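Local coordinates for PUA domain-containing protein (Aeropyrum pernix, PDB 2CX0) that is of unknown function but, carrying a PUA domain behind a pre-PUA domain, probably binds RNA and may act in translation initiation, at residues 24-27 with 28-32; 95-98 with 99-103; 153-157 with 158-162. All blocks are in the same frame, centred on the assembly; numbering follows the deposited sequence.

Contact 1 (24-27 with 28-32)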
ATOM      1  N   ARG A  24      11.462  12.212 -12.157  1.00 22.24           N
ATOM      2  CA  ARG A  24      12.686  11.403 -12.246  1.00 23.48           C
ATOM      3  C   ARG A  24      13.041  10.806 -10.879  1.00 19.80           C
ATOM      4  O   ARG A  24      13.319   9.601 -10.735  1.00 24.11           O
ATOM      5  CB  ARG A  24      13.873  12.259 -12.743  1.00 28.19           C
ATOM      6  CG  ARG A  24      13.665  12.707 -14.146  1.00 37.95           C
ATOM      7  CD  ARG A  24      14.766  13.574 -14.807  1.00 44.22           C
ATOM      8  NE  ARG A  24      14.416  13.472 -16.222  1.00 51.14           N
ATOM      9  CZ  ARG A  24      15.052  12.721 -17.126  1.00 53.57           C
ATOM     10  NH1 ARG A  24      14.608  12.666 -18.379  1.00 51.74           N
ATOM     11  NH2 ARG A  24      16.185  12.106 -16.808  1.00 52.79           N
ATOM     12  N   SER A  25      13.060  11.666  -9.884  1.00 18.72           N
ATOM     13  CA  SER A  25      13.360  11.228  -8.545  1.00 21.08           C
ATOM     14  C   SER A  25      12.383  10.111  -8.069  1.00 24.43           C
ATOM     15  O   SER A  25      12.787   9.134  -7.435  1.00 19.88           O
ATOM     16  CB  SER A  25      13.258  12.416  -7.616  1.00 22.08           C
ATOM     17  OG  SER A  25      13.335  11.946  -6.292  1.00 24.01           O
ATOM     18  N   LEU A  26      11.102  10.284  -8.370  1.00 19.59           N
ATOM     19  CA  LEU A  26      10.107   9.311  -7.969  1.00 20.79           C
ATOM     20  C   LEU A  26      10.450   7.944  -8.568  1.00 21.28           C
ATOM     21  O   LEU A  26      10.450   6.948  -7.860  1.00 17.82           O
ATOM     22  CB  LEU A  26       8.726   9.738  -8.443  1.00 22.65           C
ATOM     23  CG  LEU A  26       7.631   8.681  -8.189  1.00 19.55           C
ATOM     24  CD1 LEU A  26       7.425   8.419  -6.638  1.00 17.34           C
ATOM     25  CD2 LEU A  26       6.349   9.229  -8.794  1.00 21.46           C
ATOM     26  N   LEU A  27      10.737   7.897  -9.863  1.00 17.09           N
ATOM     27  CA  LEU A  27      11.076   6.622 -10.490  1.00 22.34           C
ATOM     28  C   LEU A  27      12.299   6.009  -9.828  1.00 25.67           C
ATOM     29  O   LEU A  27      12.328   4.797  -9.578  1.00 28.22           O
ATOM     30  CB  LEU A  27      11.341   6.789 -12.008  1.00 21.33           C
ATOM     31  CG  LEU A  27      10.098   7.355 -12.741  1.00 26.62           C
ATOM     32  CD1 LEU A  27      10.467   7.636 -14.215  1.00 31.13           C
ATOM     33  CD2 LEU A  27       8.899   6.445 -12.670  1.00 25.15           C
ATOM     34  N   GLU A  28      13.307   6.834  -9.546  1.00 21.18           N
ATOM     35  CA  GLU A  28      14.489   6.319  -8.901  1.00 23.51           C
ATOM     36  C   GLU A  28      14.237   5.782  -7.491  1.00 25.54           C
ATOM     37  O   GLU A  28      14.908   4.859  -7.087  1.00 20.69           O
ATOM     38  CB  GLU A  28      15.571   7.387  -8.824  1.00 20.56           C
ATOM     39  CG  GLU A  28      16.200   7.634 -10.164  1.00 35.78           C
ATOM     40  CD  GLU A  28      16.796   9.029 -10.290  1.00 50.30           C
ATOM     41  OE1 GLU A  28      17.044   9.683  -9.230  1.00 52.36           O
ATOM     42  OE2 GLU A  28      17.033   9.453 -11.458  1.00 54.63           O
ATOM     43  N   ARG A  29      13.296   6.391  -6.764  1.00 17.79           N
ATOM     44  CA  ARG A  29      12.989   5.988  -5.395  1.00 23.64           C
ATOM     45  C   ARG A  29      12.197   4.688  -5.357  1.00 21.03           C
ATOM     46  O   ARG A  29      12.211   3.957  -4.345  1.00 23.42           O
ATOM     47  CB  ARG A  29      12.223   7.106  -4.696  1.00 21.51           C
ATOM     48  CG  ARG A  29      13.165   8.302  -4.270  1.00 21.93           C
ATOM     49  CD  ARG A  29      12.295   9.404  -3.659  1.00 26.44           C
ATOM     50  NE  ARG A  29      11.846   9.061  -2.324  1.00 24.25           N
ATOM     51  CZ  ARG A  29      11.033   9.819  -1.600  1.00 26.10           C
ATOM     52  NH1 ARG A  29      10.582  10.939  -2.126  1.00 22.69           N
ATOM     53  NH2 ARG A  29      10.746   9.505  -0.315  1.00 22.69           N
ATOM     54  N   LEU A  30      11.527   4.399  -6.465  1.00 17.42           N
ATOM     55  CA  LEU A  30      10.728   3.189  -6.587  1.00 18.66           C
ATOM     56  C   LEU A  30      11.545   2.001  -7.116  1.00 23.59           C
ATOM     57  O   LEU A  30      11.324   0.847  -6.731  1.00 18.29           O
ATOM     58  CB  LEU A  30       9.532   3.438  -7.560  1.00 19.83           C
ATOM     59  CG  LEU A  30       8.421   4.465  -7.211  1.00 21.92           C
ATOM     60  CD1 LEU A  30       7.460   4.661  -8.426  1.00 16.27           C
ATOM     61  CD2 LEU A  30       7.614   3.949  -6.017  1.00 16.33           C
ATOM     62  N   LYS A  31      12.512   2.262  -7.982  1.00 19.08           N
ATOM     63  CA  LYS A  31      13.172   1.120  -8.600  1.00 22.44           C
ATOM     64  C   LYS A  31      13.779   0.053  -7.699  1.00 19.36           C
ATOM     65  O   LYS A  31      13.639  -1.148  -7.966  1.00 22.06           O
ATOM     66  CB  LYS A  31      14.192   1.612  -9.606  1.00 27.77           C
ATOM     67  CG  LYS A  31      13.501   2.137 -10.880  1.00 33.45           C
ATOM     68  CD  LYS A  31      14.542   2.760 -11.800  1.00 36.57           C
ATOM     69  CE  LYS A  31      13.922   3.558 -12.945  1.00 41.91           C
ATOM     70  NZ  LYS A  31      14.975   4.283 -13.774  1.00 41.22           N
ATOM     71  N   PRO A  32      14.386   0.472  -6.591  1.00 20.34           N
ATOM     72  CA  PRO A  32      14.987  -0.511  -5.699  1.00 20.37           C
ATOM     73  C   PRO A  32      14.024  -1.365  -4.933  1.00 25.17           C
ATOM     74  O   PRO A  32      14.430  -2.422  -4.469  1.00 21.71           O
ATOM     75  CB  PRO A  32      15.801   0.338  -4.725  1.00 24.71           C
ATOM     76  CG  PRO A  32      15.911   1.710  -5.434  1.00 28.80           C
ATOM     77  CD  PRO A  32      14.592   1.836  -6.093  1.00 18.87           C
TER
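The last turns of helix 20-30, in the pre-PUA half of the protein, bring L26 against L30 one turn apart. CG of L26 lies 4.0 Å from CD1 of L30, and the two branches meet at a slant. The first torsions differ: L26 sets CG anti to its backbone N (chi1 174°), which swings the branch forward along the helix to meet L30, whose own CG is anti to the carbonyl carbon (chi1 -64°). Both leucines also rest on I76 of strand 76-78, so this face lies on the edge strand of the sheet. On another flank the aliphatic part of R29 passes S25, with CD of R29 3.8 Å from OG of S25. The backbone bonds are helical: E28 N donates to R24 O at 3.0 Å, R29 N to S25 O at 2.9 Å and K31 N to L27 O at 3.0 Å. L30 N divides itself between L26 O, at 3.1 Å, and a weak second bond to L27 O. Apolar contacts thus hold one side of the helix, while the guanidinium of R29, by a salt bridge with E70 and a hydrogen bond to the carbonyl of G74, ties it to the end of strand 65-70 and the loop that follows.

Contact 2 (95-98 with 99-103). With SO4 (sulfate ion), chain B.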
ATOM      1  N   VAL A  95       1.391 -11.887   0.198  1.00 13.04           N
ATOM      2  CA  VAL A  95       1.141 -12.949   1.171  1.00 11.21           C
ATOM      3  C   VAL A  95      -0.343 -13.131   1.175  1.00 14.53           C
ATOM      4  O   VAL A  95      -1.090 -12.142   1.293  1.00 12.41           O
ATOM      5  CB  VAL A  95       1.626 -12.503   2.581  1.00 13.68           C
ATOM      6  CG1 VAL A  95       1.258 -13.541   3.619  1.00 14.65           C
ATOM      7  CG2 VAL A  95       3.178 -12.283   2.555  1.00 17.95           C
ATOM      8  N   LEU A  96      -0.787 -14.378   1.023  1.00 11.01           N
ATOM      9  CA  LEU A  96      -2.202 -14.674   0.998  1.00 11.39           C
ATOM     10  C   LEU A  96      -2.592 -15.040   2.405  1.00  8.09           C
ATOM     11  O   LEU A  96      -1.816 -15.710   3.117  1.00 11.88           O
ATOM     12  CB  LEU A  96      -2.457 -15.848   0.055  1.00 11.95           C
ATOM     13  CG  LEU A  96      -1.886 -15.641  -1.350  1.00 20.98           C
ATOM     14  CD1 LEU A  96      -2.182 -16.882  -2.214  1.00 18.98           C
ATOM     15  CD2 LEU A  96      -2.490 -14.367  -1.957  1.00 22.01           C
ATOM     16  N   VAL A  97      -3.782 -14.606   2.815  1.00 11.44           N
ATOM     17  CA  VAL A  97      -4.226 -14.806   4.211  1.00  8.42           C
ATOM     18  C   VAL A  97      -5.621 -15.403   4.277  1.00 12.76           C
ATOM     19  O   VAL A  97      -6.424 -15.283   3.334  1.00 11.43           O
ATOM     20  CB  VAL A  97      -4.202 -13.459   5.026  1.00 13.33           C
ATOM     21  CG1 VAL A  97      -2.862 -12.736   4.842  1.00 12.78           C
ATOM     22  CG2 VAL A  97      -5.407 -12.464   4.549  1.00  9.55           C
ATOM     23  N   ASP A  98      -5.911 -16.037   5.424  1.00 14.82           N
ATOM     24  CA  ASP A  98      -7.209 -16.633   5.642  1.00 16.15           C
ATOM     25  C   ASP A  98      -8.275 -15.569   5.960  1.00 15.73           C
ATOM     26  O   ASP A  98      -7.958 -14.394   6.119  1.00 13.01           O
ATOM     27  CB  ASP A  98      -7.152 -17.757   6.700  1.00 14.79           C
ATOM     28  CG  ASP A  98      -6.721 -17.310   8.092  1.00 16.05           C
ATOM     29  OD1 ASP A  98      -6.922 -16.168   8.493  1.00 16.56           O
ATOM     30  OD2 ASP A  98      -6.200 -18.165   8.834  1.00 21.22           O
ATOM     31  N   LYS A  99      -9.542 -15.973   6.018  1.00 14.34           N
ATOM     32  CA  LYS A  99     -10.614 -15.017   6.246  1.00 13.99           C
ATOM     33  C   LYS A  99     -10.493 -14.261   7.568  1.00 12.96           C
ATOM     34  O   LYS A  99     -10.653 -13.069   7.615  1.00 12.67           O
ATOM     35  CB  LYS A  99     -12.011 -15.708   6.184  1.00 12.47           C
ATOM     36  CG  LYS A  99     -13.154 -14.745   6.485  1.00 15.67           C
ATOM     37  CD  LYS A  99     -14.523 -15.498   6.505  1.00 26.58           C
ATOM     38  CE  LYS A  99     -15.030 -15.792   5.102  1.00 35.17           C
ATOM     39  NZ  LYS A  99     -16.439 -16.351   5.168  1.00 38.46           N
ATOM     40  N   GLY A 100     -10.216 -14.970   8.665  1.00 13.86           N
ATOM     41  CA  GLY A 100     -10.073 -14.268   9.950  1.00 12.78           C
ATOM     42  C   GLY A 100      -8.936 -13.224   9.904  1.00 15.25           C
ATOM     43  O   GLY A 100      -9.051 -12.137  10.502  1.00 15.55           O
ATOM     44  N   ALA A 101      -7.854 -13.545   9.200  1.00 11.35           N
ATOM     45  CA  ALA A 101      -6.748 -12.602   9.097  1.00 12.39           C
ATOM     46  C   ALA A 101      -7.103 -11.427   8.198  1.00  9.39           C
ATOM     47  O   ALA A 101      -6.715 -10.296   8.520  1.00 13.10           O
ATOM     48  CB  ALA A 101      -5.443 -13.296   8.587  1.00 11.45           C
ATOM     49  N   ALA A 102      -7.841 -11.669   7.116  1.00  9.69           N
ATOM     50  CA  ALA A 102      -8.246 -10.577   6.198  1.00 12.67           C
ATOM     51  C   ALA A 102      -9.113  -9.619   7.022  1.00 15.04           C
ATOM     52  O   ALA A 102      -8.967  -8.419   6.952  1.00 12.73           O
ATOM     53  CB  ALA A 102      -9.086 -11.124   4.998  1.00 12.44           C
ATOM     54  N   ILE A 103     -10.033 -10.165   7.820  1.00 14.74           N
ATOM     55  CA  ILE A 103     -10.874  -9.320   8.646  1.00  9.90           C
ATOM     56  C   ILE A 103     -10.058  -8.557   9.678  1.00 14.42           C
ATOM     57  O   ILE A 103     -10.256  -7.342   9.911  1.00 14.45           O
ATOM     58  CB  ILE A 103     -11.957 -10.191   9.360  1.00 10.98           C
ATOM     59  CG1 ILE A 103     -13.030 -10.580   8.350  1.00 15.16           C
ATOM     60  CG2 ILE A 103     -12.599  -9.416  10.561  1.00 11.65           C
ATOM     61  CD1 ILE A 103     -13.847 -11.717   8.833  1.00 19.46           C
TER
HETATM   62  S   SO4 B1001     -10.647 -19.539   5.838  1.00 38.31           S
HETATM   63  O1  SO4 B1001     -10.210 -19.627   7.243  1.00 36.75           O
HETATM   64  O2  SO4 B1001     -12.122 -19.588   5.826  1.00 44.19           O
HETATM   65  O3  SO4 B1001     -10.177 -18.346   5.093  1.00 41.28           O
HETATM   66  O4  SO4 B1001     -10.173 -20.733   5.159  1.00 42.47           O
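The backbone N of K99 gives its hydrogen to O3 of the sulfate ion at 2.6 Å, an N-H...O angle of 157°, at the very start of helix 99-107. The anion, probably from the crystallisation liquor, sits at the amino end of the helix, where the helix dipole would be expected to favour negative charge; CB of K99 also lies 3.4 Å from O3. D98 is the N-cap. Its CG stands between the backbone N and the carbonyl carbon (chi1 62°), turning the carboxylate back over the first turn, where OD1 accepts from A101 N at 2.9 Å, met nearly head-on to its C-O bond. The main-chain O of the same residue takes A102 N at 2.9 Å, the first i to i+4 bond of the helix, so D98 receives two successive amides through two different oxygens. With an alanine here, the amide of A101 would probably lose its capping acceptor and the first turn would be less firmly held. One residue before the cap, V97 ends strand 93-97 and points at the helix: its CB meets CB of A101 at 3.8 Å, and CG2 reaches CB of A102 at 3.9 Å. L111 of strand 111-112, in the same mixed sheet, touches both V97 and A101. The strand-to-helix corner is therefore held by the V97 contact with A101 and A102 and by the D98 cap, and in the crystal the amide of K99 at the amino end of the helix takes up the sulfate.

Contact 3 (153-157 with 158-162)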
ATOM      1  N   GLU A 153       7.613 -19.266   3.898  1.00 14.25           N
ATOM      2  CA  GLU A 153       7.075 -20.470   3.260  1.00 19.49           C
ATOM      3  C   GLU A 153       7.073 -21.639   4.288  1.00 20.76           C
ATOM      4  O   GLU A 153       6.139 -22.465   4.352  1.00 17.24           O
ATOM      5  CB  GLU A 153       7.979 -20.853   2.065  1.00 22.37           C
ATOM      6  CG  GLU A 153       7.630 -20.147   0.752  1.00 30.94           C
ATOM      7  CD  GLU A 153       6.250 -20.555   0.233  1.00 35.40           C
ATOM      8  OE1 GLU A 153       5.719 -21.580   0.662  1.00 43.39           O
ATOM      9  OE2 GLU A 153       5.697 -19.876  -0.631  1.00 49.26           O
ATOM     10  N   LYS A 154       8.125 -21.701   5.094  1.00 18.04           N
ATOM     11  CA  LYS A 154       8.197 -22.775   6.060  1.00 17.70           C
ATOM     12  C   LYS A 154       7.339 -22.445   7.281  1.00 19.57           C
ATOM     13  O   LYS A 154       6.514 -23.237   7.732  1.00 17.74           O
ATOM     14  CB  LYS A 154       9.646 -22.981   6.475  1.00 20.80           C
ATOM     15  CG  LYS A 154      10.517 -23.296   5.286  1.00 35.72           C
ATOM     16  CD  LYS A 154      11.734 -24.091   5.698  1.00 45.41           C
ATOM     17  CE  LYS A 154      12.705 -24.290   4.513  1.00 55.59           C
ATOM     18  NZ  LYS A 154      12.148 -25.066   3.355  1.00 55.44           N
ATOM     19  N   LEU A 155       7.478 -21.238   7.784  1.00 13.42           N
ATOM     20  CA  LEU A 155       6.750 -20.843   8.989  1.00 11.59           C
ATOM     21  C   LEU A 155       5.228 -20.901   8.885  1.00 14.12           C
ATOM     22  O   LEU A 155       4.577 -21.307   9.836  1.00 15.16           O
ATOM     23  CB  LEU A 155       7.158 -19.410   9.389  1.00 17.47           C
ATOM     24  CG  LEU A 155       8.640 -19.256   9.829  1.00 22.55           C
ATOM     25  CD1 LEU A 155       9.022 -17.729   9.933  1.00 19.61           C
ATOM     26  CD2 LEU A 155       8.815 -20.005  11.195  1.00 20.97           C
ATOM     27  N   TYR A 156       4.636 -20.503   7.756  1.00  9.87           N
ATOM     28  CA  TYR A 156       3.192 -20.564   7.701  1.00 12.68           C
ATOM     29  C   TYR A 156       2.697 -22.010   7.650  1.00 17.13           C
ATOM     30  O   TYR A 156       1.647 -22.321   8.173  1.00 14.28           O
ATOM     31  CB  TYR A 156       2.628 -19.717   6.518  1.00 18.08           C
ATOM     32  CG  TYR A 156       2.441 -20.414   5.218  1.00 13.81           C
ATOM     33  CD1 TYR A 156       3.312 -20.174   4.150  1.00 15.44           C
ATOM     34  CD2 TYR A 156       1.331 -21.240   4.999  1.00 14.08           C
ATOM     35  CE1 TYR A 156       3.090 -20.745   2.878  1.00 17.86           C
ATOM     36  CE2 TYR A 156       1.094 -21.822   3.698  1.00 15.57           C
ATOM     37  CZ  TYR A 156       1.995 -21.555   2.669  1.00 16.27           C
ATOM     38  OH  TYR A 156       1.849 -22.122   1.445  1.00 15.72           O
ATOM     39  N   ARG A 157       3.474 -22.899   7.052  1.00 12.58           N
ATOM     40  CA  ARG A 157       3.049 -24.293   6.994  1.00 18.26           C
ATOM     41  C   ARG A 157       3.086 -24.962   8.382  1.00 20.20           C
ATOM     42  O   ARG A 157       2.390 -25.923   8.603  1.00 24.60           O
ATOM     43  CB  ARG A 157       3.934 -25.054   6.010  1.00 14.09           C
ATOM     44  CG  ARG A 157       3.606 -24.731   4.568  1.00 20.14           C
ATOM     45  CD  ARG A 157       4.594 -25.437   3.651  1.00 22.04           C
ATOM     46  NE  ARG A 157       4.138 -25.415   2.275  1.00 24.93           N
ATOM     47  CZ  ARG A 157       4.402 -24.443   1.418  1.00 28.77           C
ATOM     48  NH1 ARG A 157       5.122 -23.392   1.805  1.00 24.32           N
ATOM     49  NH2 ARG A 157       3.984 -24.543   0.153  1.00 24.41           N
ATOM     50  N   GLU A 158       3.918 -24.453   9.284  1.00 14.15           N
ATOM     51  CA  GLU A 158       4.006 -24.941  10.649  1.00 19.24           C
ATOM     52  C   GLU A 158       3.032 -24.160  11.523  1.00 20.85           C
ATOM     53  O   GLU A 158       2.800 -24.512  12.668  1.00 15.36           O
ATOM     54  CB  GLU A 158       5.412 -24.655  11.212  1.00 22.83           C
ATOM     55  CG  GLU A 158       6.531 -25.203  10.350  1.00 28.27           C
ATOM     56  CD  GLU A 158       7.899 -24.629  10.709  1.00 32.82           C
ATOM     57  OE1 GLU A 158       8.881 -25.073  10.080  1.00 38.05           O
ATOM     58  OE2 GLU A 158       7.993 -23.746  11.609  1.00 32.21           O
ATOM     59  N   LYS A 159       2.473 -23.086  10.978  1.00 15.94           N
ATOM     60  CA  LYS A 159       1.626 -22.156  11.764  1.00 17.89           C
ATOM     61  C   LYS A 159       2.377 -21.663  13.022  1.00 13.60           C
ATOM     62  O   LYS A 159       1.853 -21.605  14.131  1.00 17.66           O
ATOM     63  CB  LYS A 159       0.242 -22.728  12.128  1.00 16.93           C
ATOM     64  CG  LYS A 159      -0.515 -23.090  10.896  1.00 12.80           C
ATOM     65  CD  LYS A 159      -0.880 -21.893  10.076  1.00 16.40           C
ATOM     66  CE  LYS A 159      -1.528 -22.382   8.776  1.00 18.12           C
ATOM     67  NZ  LYS A 159      -2.085 -21.270   7.990  1.00 22.21           N
ATOM     68  N   ALA A 160       3.635 -21.325  12.813  1.00 11.07           N
ATOM     69  CA  ALA A 160       4.493 -20.745  13.856  1.00 12.37           C
ATOM     70  C   ALA A 160       3.868 -19.407  14.315  1.00 18.82           C
ATOM     71  O   ALA A 160       3.170 -18.735  13.520  1.00 17.39           O
ATOM     72  CB  ALA A 160       5.849 -20.441  13.237  1.00 13.39           C
ATOM     73  N   ARG A 161       4.121 -19.000  15.557  1.00 14.96           N
ATOM     74  CA  ARG A 161       3.602 -17.711  16.060  1.00 18.50           C
ATOM     75  C   ARG A 161       4.615 -16.591  15.780  1.00 17.49           C
ATOM     76  O   ARG A 161       5.841 -16.829  15.744  1.00 15.59           O
ATOM     77  CB  ARG A 161       3.330 -17.765  17.548  1.00 15.89           C
ATOM     78  CG  ARG A 161       1.963 -18.417  17.933  1.00 19.45           C
ATOM     79  CD  ARG A 161       1.684 -19.703  17.178  1.00 34.04           C
ATOM     80  NE  ARG A 161       0.461 -20.320  17.710  1.00 44.66           N
ATOM     81  CZ  ARG A 161      -0.216 -21.325  17.147  1.00 39.70           C
ATOM     82  NH1 ARG A 161       0.176 -21.850  16.006  1.00 35.70           N
ATOM     83  NH2 ARG A 161      -1.276 -21.830  17.765  1.00 35.05           N
ATOM     84  N   GLY A 162       4.110 -15.377  15.605  1.00 15.36           N
ATOM     85  CA  GLY A 162       5.029 -14.273  15.320  1.00 18.06           C
ATOM     86  C   GLY A 162       4.504 -13.372  14.202  1.00 20.47           C
ATOM     87  O   GLY A 162       3.608 -13.767  13.455  1.00 12.29           O
TER
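L155 O takes the amide of A160 at 3.1 Å in the long i to i+5 bond of a Schellman motif, which closes helix 149-158 at the edge of the PUA domain. The inner bond of the motif, K159 N to Y156 O at 3.0 Å, is weak. K159 is the C-prime residue, and its positive phi of 54° turns the chain out of the helix. E158 N donates to K154 O at 3.3 Å, with a weak second bond to L155 O, so the carbonyl of L155 serves both E158 and A160. The fold-back also brings methyls together: CD2 of L155 packs on CB of A160 at 3.6 Å, the apolar contact that accompanies such a cap, and L155 rests on I113 too. Running extended past the K154 carbonyl, the E158 chain lies at a slant to that of L155, with OE2 3.9 Å from its CD2. K159, bent at chi2, lays CD and CE over Y156 O, each 3.2 Å away, and its NZ goes on to donate to the carbonyl of V116. Beyond the turn, R161 NH1 bonds to K159 O at 2.5 Å, with that oxygen in the guanidinium plane. The carbonyls of K154 and L155 are thus met by backbone amides, that of Y156 weakly, the one at C-prime by an arginine, and K159 fastens the turn to strand 116-121.

Overall arrangement
The three contacts follow one another along the chain. Contact 1 lies along the C-terminal part of helix 20-30 in the pre-PUA family region, beside the antiparallel sheet that ends in strand 76-78; contacts 2 and 3 belong to the PUA region and its mixed sheet. Their centres are about 14 Å apart, with nearest atoms about 5 Å apart, whereas the centre of contact 1 lies about 31 Å from that of contact 2 and about 34 Å from that of contact 3. Strand 116-121 links the last two: it pairs with strand 93-97, and the side chains of Y156 and K159 rest on it. Contacts 1 and 2 lie on opposite sides of the chain's centre.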